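Local structure of Endoglucanase(Endo-1,4-beta-glucanase)protein (Pseudomonas stutzeri, 6R2J) at residues 12-24 and 277-289. The protein probably hydrolyses beta-1,4-glycosidic bonds in cellulose-like glucans, as a glycoside hydrolase of family 5, and binds cellobiose. Numbering follows the deposited sequence.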
ATOM      1  N   ALA A  12       3.584  14.651  -3.807  1.00 10.00           N
ATOM      2  CA  ALA A  12       2.792  13.624  -4.501  1.00  8.97           C
ATOM      3  C   ALA A  12       2.189  12.739  -3.418  1.00  9.36           C
ATOM      4  O   ALA A  12       2.784  11.744  -3.007  1.00  9.03           O
ATOM      5  CB  ALA A  12       3.625  12.803  -5.475  1.00  8.89           C
ATOM      6  N   LEU A  13       0.994  13.122  -2.936  1.00  9.72           N
ATOM      7  CA  LEU A  13       0.355  12.441  -1.823  1.00  8.97           C
ATOM      8  C   LEU A  13      -0.521  11.289  -2.288  1.00  8.79           C
ATOM      9  O   LEU A  13      -0.544  10.237  -1.642  1.00  8.38           O
ATOM     10  CB  LEU A  13      -0.526  13.419  -1.045  1.00  9.38           C
ATOM     11  CG  LEU A  13       0.111  14.514  -0.192  1.00  9.75           C
ATOM     12  CD1 LEU A  13      -1.039  15.315   0.489  1.00 10.35           C
ATOM     13  CD2 LEU A  13       1.075  13.969   0.879  1.00 11.62           C
ATOM     14  N   HIS A  14      -1.244  11.463  -3.395  1.00  8.50           N
ATOM     15  CA  HIS A  14      -2.327  10.562  -3.771  1.00  9.44           C
ATOM     16  C   HIS A  14      -1.956   9.772  -5.007  1.00 10.26           C
ATOM     17  O   HIS A  14      -1.808  10.327  -6.110  1.00 11.20           O
ATOM     18  CB  HIS A  14      -3.624  11.333  -3.948  1.00 10.82           C
ATOM     19  CG  HIS A  14      -4.035  12.045  -2.704  1.00 10.75           C
ATOM     20  ND1 HIS A  14      -4.131  11.401  -1.493  1.00 10.09           N
ATOM     21  CD2 HIS A  14      -4.283  13.350  -2.458  1.00 10.74           C
ATOM     22  CE1 HIS A  14      -4.456  12.274  -0.557  1.00  9.88           C
ATOM     23  NE2 HIS A  14      -4.573  13.459  -1.121  1.00 10.53           N
ATOM     24  N   GLY A  15      -1.778   8.475  -4.792  1.00 10.05           N
ATOM     25  CA  GLY A  15      -1.247   7.607  -5.800  1.00 10.39           C
ATOM     26  C   GLY A  15      -2.187   6.470  -6.039  1.00  8.44           C
ATOM     27  O   GLY A  15      -3.384   6.592  -5.739  1.00  8.09           O
ATOM     28  N   VAL A  16      -1.635   5.363  -6.561  1.00  6.81           N
ATOM     29  CA  VAL A  16      -2.424   4.237  -7.027  1.00  6.70           C
ATOM     30  C   VAL A  16      -1.714   2.945  -6.683  1.00  7.33           C
ATOM     31  O   VAL A  16      -0.495   2.842  -6.797  1.00  8.20           O
ATOM     32  CB  VAL A  16      -2.654   4.294  -8.555  1.00  9.08           C
ATOM     33  CG1 VAL A  16      -3.596   5.461  -8.955  1.00 10.49           C
ATOM     34  CG2 VAL A  16      -1.332   4.382  -9.296  1.00 10.22           C
ATOM     35  N   ASN A  17      -2.489   1.938  -6.323  1.00  6.61           N
ATOM     36  CA  ASN A  17      -1.964   0.592  -6.318  1.00  6.68           C
ATOM     37  C   ASN A  17      -1.967   0.053  -7.750  1.00  6.95           C
ATOM     38  O   ASN A  17      -2.953   0.215  -8.475  1.00  6.77           O
ATOM     39  CB  ASN A  17      -2.837  -0.297  -5.451  1.00  6.55           C
ATOM     40  CG  ASN A  17      -2.685  -0.012  -3.983  1.00  6.66           C
ATOM     41  OD1 ASN A  17      -1.792  -0.565  -3.337  1.00  8.41           O
ATOM     42  ND2 ASN A  17      -3.583   0.797  -3.428  1.00  7.19           N
ATOM     43  N   ILE A  18      -0.880  -0.641  -8.126  1.00  6.80           N
ATOM     44  CA  ILE A  18      -0.699  -1.171  -9.477  1.00  6.71           C
ATOM     45  C   ILE A  18      -0.556  -2.691  -9.459  1.00  7.47           C
ATOM     46  O   ILE A  18       0.323  -3.230  -8.761  1.00  7.17           O
ATOM     47  CB  ILE A  18       0.494  -0.501 -10.177  1.00  7.80           C
ATOM     48  CG1 ILE A  18       0.216   1.007 -10.337  1.00  9.05           C
ATOM     49  CG2 ILE A  18       0.745  -1.144 -11.544  1.00  8.34           C
ATOM     50  CD1 ILE A  18      -0.868   1.404 -11.393  1.00  8.25           C
ATOM     51  N   SER A  19      -1.414  -3.375 -10.232  1.00  7.67           N
ATOM     52  CA  SER A  19      -1.468  -4.818 -10.370  1.00  8.76           C
ATOM     53  C   SER A  19      -0.245  -5.303 -11.153  1.00  8.92           C
ATOM     54  O   SER A  19       0.444  -4.503 -11.816  1.00  9.19           O
ATOM     55  CB  SER A  19      -2.794  -5.229 -11.022  1.00  9.12           C
ATOM     56  OG  SER A  19      -2.943  -4.514 -12.201  1.00  9.90           O
ATOM     57  N   GLY A  20      -0.018  -6.644 -11.156  1.00  7.49           N
ATOM     58  CA  GLY A  20      -0.915  -7.659 -10.578  1.00  6.36           C
ATOM     59  C   GLY A  20      -0.076  -8.823 -10.091  1.00  7.87           C
ATOM     60  O   GLY A  20      -0.441  -9.958 -10.261  1.00  8.84           O
ATOM     61  N   ALA A  21       1.076  -8.539  -9.467  1.00  9.28           N
ATOM     62  CA  ALA A  21       2.057  -9.545  -9.043  1.00  8.62           C
ATOM     63  C   ALA A  21       1.612 -10.344  -7.821  1.00  7.32           C
ATOM     64  O   ALA A  21       2.234 -11.371  -7.513  1.00  7.43           O
ATOM     65  CB  ALA A  21       3.407  -8.860  -8.755  1.00  9.50           C
ATOM     66  N   GLY A  22       0.573  -9.889  -7.126  1.00  6.89           N
ATOM     67  CA  GLY A  22      -0.021 -10.620  -6.043  1.00  7.98           C
ATOM     68  C   GLY A  22      -1.310 -11.316  -6.384  1.00  8.91           C
ATOM     69  O   GLY A  22      -1.968 -11.831  -5.474  1.00  9.98           O
ATOM     70  N   PHE A  23      -1.694 -11.340  -7.649  1.00  9.76           N
ATOM     71  CA  PHE A  23      -2.920 -11.987  -8.080  1.00 11.09           C
ATOM     72  C   PHE A  23      -2.864 -13.501  -7.840  1.00 10.55           C
ATOM     73  O   PHE A  23      -1.797 -14.129  -7.902  1.00  9.32           O
ATOM     74  CB  PHE A  23      -3.067 -11.763  -9.594  1.00 12.56           C
ATOM     75  CG  PHE A  23      -3.729 -10.457  -9.997  1.00 11.59           C
ATOM     76  CD1 PHE A  23      -3.633  -9.317  -9.203  1.00 12.21           C
ATOM     77  CD2 PHE A  23      -4.462 -10.390 -11.184  1.00 10.63           C
ATOM     78  CE1 PHE A  23      -4.264  -8.131  -9.591  1.00 12.64           C
ATOM     79  CE2 PHE A  23      -5.119  -9.237 -11.562  1.00 10.87           C
ATOM     80  CZ  PHE A  23      -5.020  -8.089 -10.779  1.00 10.90           C
ATOM     81  N   ALA A  24      -4.047 -14.080  -7.630  1.00 11.65           N
ATOM     82  CA  ALA A  24      -4.229 -15.527  -7.494  1.00 10.73           C
ATOM     83  C   ALA A  24      -3.225 -16.095  -6.486  1.00 10.17           C
ATOM     84  O   ALA A  24      -2.473 -17.021  -6.804  1.00 10.60           O
ATOM     85  CB  ALA A  24      -4.120 -16.216  -8.841  1.00  9.37           C
ATOM     86  N   CYS A 277      -2.287  16.491   5.109  1.00 13.60           N
ATOM     87  CA  CYS A 277      -1.086  16.129   4.299  1.00 12.15           C
ATOM     88  C   CYS A 277      -0.791  14.624   4.433  1.00  9.70           C
ATOM     89  O   CYS A 277       0.386  14.267   4.571  1.00  9.04           O
ATOM     90  CB  CYS A 277       0.146  16.925   4.720  1.00 13.84           C
ATOM     91  SG  CYS A 277       0.028  18.716   4.452  1.00 15.81           S
ATOM     92  N   VAL A 278      -1.820  13.772   4.366  1.00  9.52           N
ATOM     93  CA  VAL A 278      -1.694  12.322   4.533  1.00 10.12           C
ATOM     94  C   VAL A 278      -1.833  11.685   3.144  1.00 10.82           C
ATOM     95  O   VAL A 278      -2.839  11.944   2.461  1.00 10.50           O
ATOM     96  CB  VAL A 278      -2.738  11.754   5.509  1.00 11.22           C
ATOM     97  CG1 VAL A 278      -2.844  10.266   5.346  1.00 13.14           C
ATOM     98  CG2 VAL A 278      -2.370  12.153   6.942  1.00  9.23           C
ATOM     99  N   PRO A 279      -0.830  10.943   2.676  1.00  9.96           N
ATOM    100  CA  PRO A 279      -0.921  10.323   1.355  1.00  9.34           C
ATOM    101  C   PRO A 279      -1.819   9.088   1.379  1.00 10.29           C
ATOM    102  O   PRO A 279      -2.230   8.582   2.432  1.00 10.39           O
ATOM    103  CB  PRO A 279       0.535   9.985   1.024  1.00  9.27           C
ATOM    104  CG  PRO A 279       1.213   9.781   2.384  1.00  9.33           C
ATOM    105  CD  PRO A 279       0.472  10.707   3.344  1.00  9.57           C
ATOM    106  N   SER A 280      -2.138   8.621   0.174  1.00  9.57           N
ATOM    107  CA  SER A 280      -3.087   7.539  -0.014  1.00  7.69           C
ATOM    108  C   SER A 280      -2.739   6.819  -1.301  1.00  8.08           C
ATOM    109  O   SER A 280      -2.033   7.356  -2.151  1.00 10.13           O
ATOM    110  CB  SER A 280      -4.510   8.085  -0.163  1.00  8.07           C
ATOM    111  OG  SER A 280      -4.700   8.722  -1.429  1.00  6.85           O
ATOM    112  N   ALA A 281      -3.271   5.611  -1.461  1.00  7.84           N
ATOM    113  CA  ALA A 281      -3.143   4.874  -2.711  1.00  5.55           C
ATOM    114  C   ALA A 281      -4.487   4.242  -3.033  1.00  5.49           C
ATOM    115  O   ALA A 281      -5.052   3.506  -2.220  1.00  6.97           O
ATOM    116  CB  ALA A 281      -2.018   3.827  -2.636  1.00  6.66           C
ATOM    117  N   TYR A 282      -5.010   4.597  -4.204  1.00  6.39           N
ATOM    118  CA  TYR A 282      -6.254   4.049  -4.699  1.00  6.57           C
ATOM    119  C   TYR A 282      -6.083   2.586  -5.059  1.00  7.19           C
ATOM    120  O   TYR A 282      -5.073   2.204  -5.638  1.00  8.26           O
ATOM    121  CB  TYR A 282      -6.674   4.816  -5.965  1.00  8.09           C
ATOM    122  CG  TYR A 282      -8.037   4.389  -6.428  1.00  8.30           C
ATOM    123  CD1 TYR A 282      -9.147   4.983  -5.911  1.00  8.07           C
ATOM    124  CD2 TYR A 282      -8.208   3.355  -7.327  1.00  8.31           C
ATOM    125  CE1 TYR A 282     -10.376   4.606  -6.285  1.00  7.69           C
ATOM    126  CE2 TYR A 282      -9.435   2.943  -7.675  1.00  7.46           C
ATOM    127  CZ  TYR A 282     -10.525   3.580  -7.143  1.00  7.58           C
ATOM    128  OH  TYR A 282     -11.790   3.185  -7.445  1.00  9.33           O
ATOM    129  N   TRP A 283      -7.114   1.777  -4.785  1.00  7.36           N
ATOM    130  CA  TRP A 283      -7.167   0.371  -5.185  1.00  7.86           C
ATOM    131  C   TRP A 283      -8.221   0.168  -6.273  1.00  7.77           C
ATOM    132  O   TRP A 283      -9.421   0.203  -5.967  1.00  8.20           O
ATOM    133  CB  TRP A 283      -7.551  -0.475  -3.973  1.00  9.62           C
ATOM    134  CG  TRP A 283      -7.478  -1.957  -4.331  1.00  9.83           C
ATOM    135  CD1 TRP A 283      -8.476  -2.754  -4.865  1.00  9.75           C
ATOM    136  CD2 TRP A 283      -6.323  -2.795  -4.215  1.00  9.31           C
ATOM    137  NE1 TRP A 283      -7.991  -4.025  -5.088  1.00  8.97           N
ATOM    138  CE2 TRP A 283      -6.678  -4.074  -4.697  1.00  9.70           C
ATOM    139  CE3 TRP A 283      -5.020  -2.583  -3.759  1.00  8.41           C
ATOM    140  CZ2 TRP A 283      -5.764  -5.129  -4.718  1.00 10.29           C
ATOM    141  CZ3 TRP A 283      -4.156  -3.616  -3.751  1.00  8.48           C
ATOM    142  CH2 TRP A 283      -4.510  -4.867  -4.249  1.00  9.55           C
ATOM    143  N   ALA A 284      -7.808  -0.082  -7.526  1.00  8.19           N
ATOM    144  CA  ALA A 284      -6.419  -0.235  -7.952  1.00  7.72           C
ATOM    145  C   ALA A 284      -6.392   0.034  -9.435  1.00  7.06           C
ATOM    146  O   ALA A 284      -7.441  -0.060 -10.057  1.00  7.27           O
ATOM    147  CB  ALA A 284      -5.926  -1.643  -7.688  1.00  8.02           C
ATOM    148  N   GLY A 285      -5.202   0.294 -10.002  1.00  6.66           N
ATOM    149  CA  GLY A 285      -5.003   0.332 -11.450  1.00  7.17           C
ATOM    150  C   GLY A 285      -4.066  -0.756 -11.961  1.00  8.73           C
ATOM    151  O   GLY A 285      -3.657  -1.639 -11.193  1.00  9.60           O
ATOM    152  N   GLY A 286      -3.708  -0.716 -13.240  1.00  8.88           N
ATOM    153  CA  GLY A 286      -2.758  -1.676 -13.769  1.00  7.89           C
ATOM    154  C   GLY A 286      -3.369  -2.752 -14.645  1.00  8.24           C
ATOM    155  O   GLY A 286      -4.575  -2.720 -14.943  1.00 10.47           O
ATOM    156  N   PRO A 287      -2.563  -3.743 -15.045  1.00  9.09           N
ATOM    157  CA  PRO A 287      -3.086  -4.805 -15.913  1.00  7.83           C
ATOM    158  C   PRO A 287      -3.896  -5.886 -15.202  1.00  8.73           C
ATOM    159  O   PRO A 287      -3.748  -6.154 -14.011  1.00  8.83           O
ATOM    160  CB  PRO A 287      -1.823  -5.427 -16.511  1.00  6.94           C
ATOM    161  CG  PRO A 287      -0.829  -5.303 -15.400  1.00  7.95           C
ATOM    162  CD  PRO A 287      -1.117  -3.926 -14.788  1.00  8.35           C
ATOM    163  N   GLY A 288      -4.773  -6.509 -15.997  1.00  8.58           N
ATOM    164  CA  GLY A 288      -5.490  -7.673 -15.571  1.00  8.26           C
ATOM    165  C   GLY A 288      -6.769  -7.458 -14.802  1.00  9.29           C
ATOM    166  O   GLY A 288      -7.313  -8.441 -14.296  1.00 11.16           O
ATOM    167  N   TRP A 289      -7.291  -6.237 -14.719  1.00  9.53           N
ATOM    168  CA  TRP A 289      -8.497  -5.998 -13.937  1.00 11.96           C
ATOM    169  C   TRP A 289      -9.809  -6.117 -14.721  1.00 11.29           C
ATOM    170  O   TRP A 289     -10.896  -6.033 -14.110  1.00 11.91           O
ATOM    171  CB  TRP A 289      -8.435  -4.603 -13.339  1.00 12.56           C
ATOM    172  CG  TRP A 289      -7.462  -4.444 -12.234  1.00 10.40           C
ATOM    173  CD1 TRP A 289      -6.366  -3.637 -12.220  1.00  9.70           C
ATOM    174  CD2 TRP A 289      -7.525  -5.063 -10.948  1.00 10.33           C
ATOM    175  NE1 TRP A 289      -5.725  -3.739 -11.013  1.00  8.50           N
ATOM    176  CE2 TRP A 289      -6.422  -4.605 -10.214  1.00  9.24           C
ATOM    177  CE3 TRP A 289      -8.406  -5.970 -10.353  1.00  9.71           C
ATOM    178  CZ2 TRP A 289      -6.172  -5.012  -8.925  1.00 10.22           C
ATOM    179  CZ3 TRP A 289      -8.145  -6.389  -9.066  1.00 10.43           C
ATOM    180  CH2 TRP A 289      -7.043  -5.900  -8.366  1.00 10.76           C
TER
HETATM  181  O   HOH W   1      -5.047   8.065  -4.088  1.00  8.84           O
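Strands 14-18 and 280-285 pair in parallel where the first and last strands of the TIM barrel meet. Gly15 N donates to Ser280 O, and Tyr282 N donates to Gly15 O. Asn17 N then donates to Tyr282 O (2.7 Å). A beta bulge follows, with a cis peptide between Trp283 and Ala284, and Gly285 N picks up Asn17 O. At the start of the pair, His14 ND1 and Ser280 OG share a hydrogen bond of 2.7 Å at the edge of the imidazole. A water bridges Ser280 OG to Gly15 O. Asn17 carries the middle. Its ND2 comes from above the carbonyl plane to Tyr282 O (3.0 Å), so that oxygen takes two donors. The Asn17 and Trp283 side chains cross at about a right angle, amide and ring planes 56° apart, with Asn17 CG 3.5 Å from Trp283 CE3, while Asn17 OD1 bonds Arg56. At the far end of the pair, Gly285 O accepts a bond from Ser19 N and, from the opposite face of its plane, one from Trp289 NE1 at 3.0 Å. Ser19 OG, placed by a chi1 of 53° between N and the carbonyl carbon, donates to Pro287 O (2.6 Å). The edge of Phe23 points at one face of Trp289 in a T-shaped stack, centroids 4.8 Å apart and planes at 66°. With an alanine in place of Trp289, Gly285 O would probably lose one of its two donors and the Phe23 edge its aromatic partner. The 1-to-8 pairing is the closure typical of a (beta/alpha)8 barrel, as in family 5 cellulases.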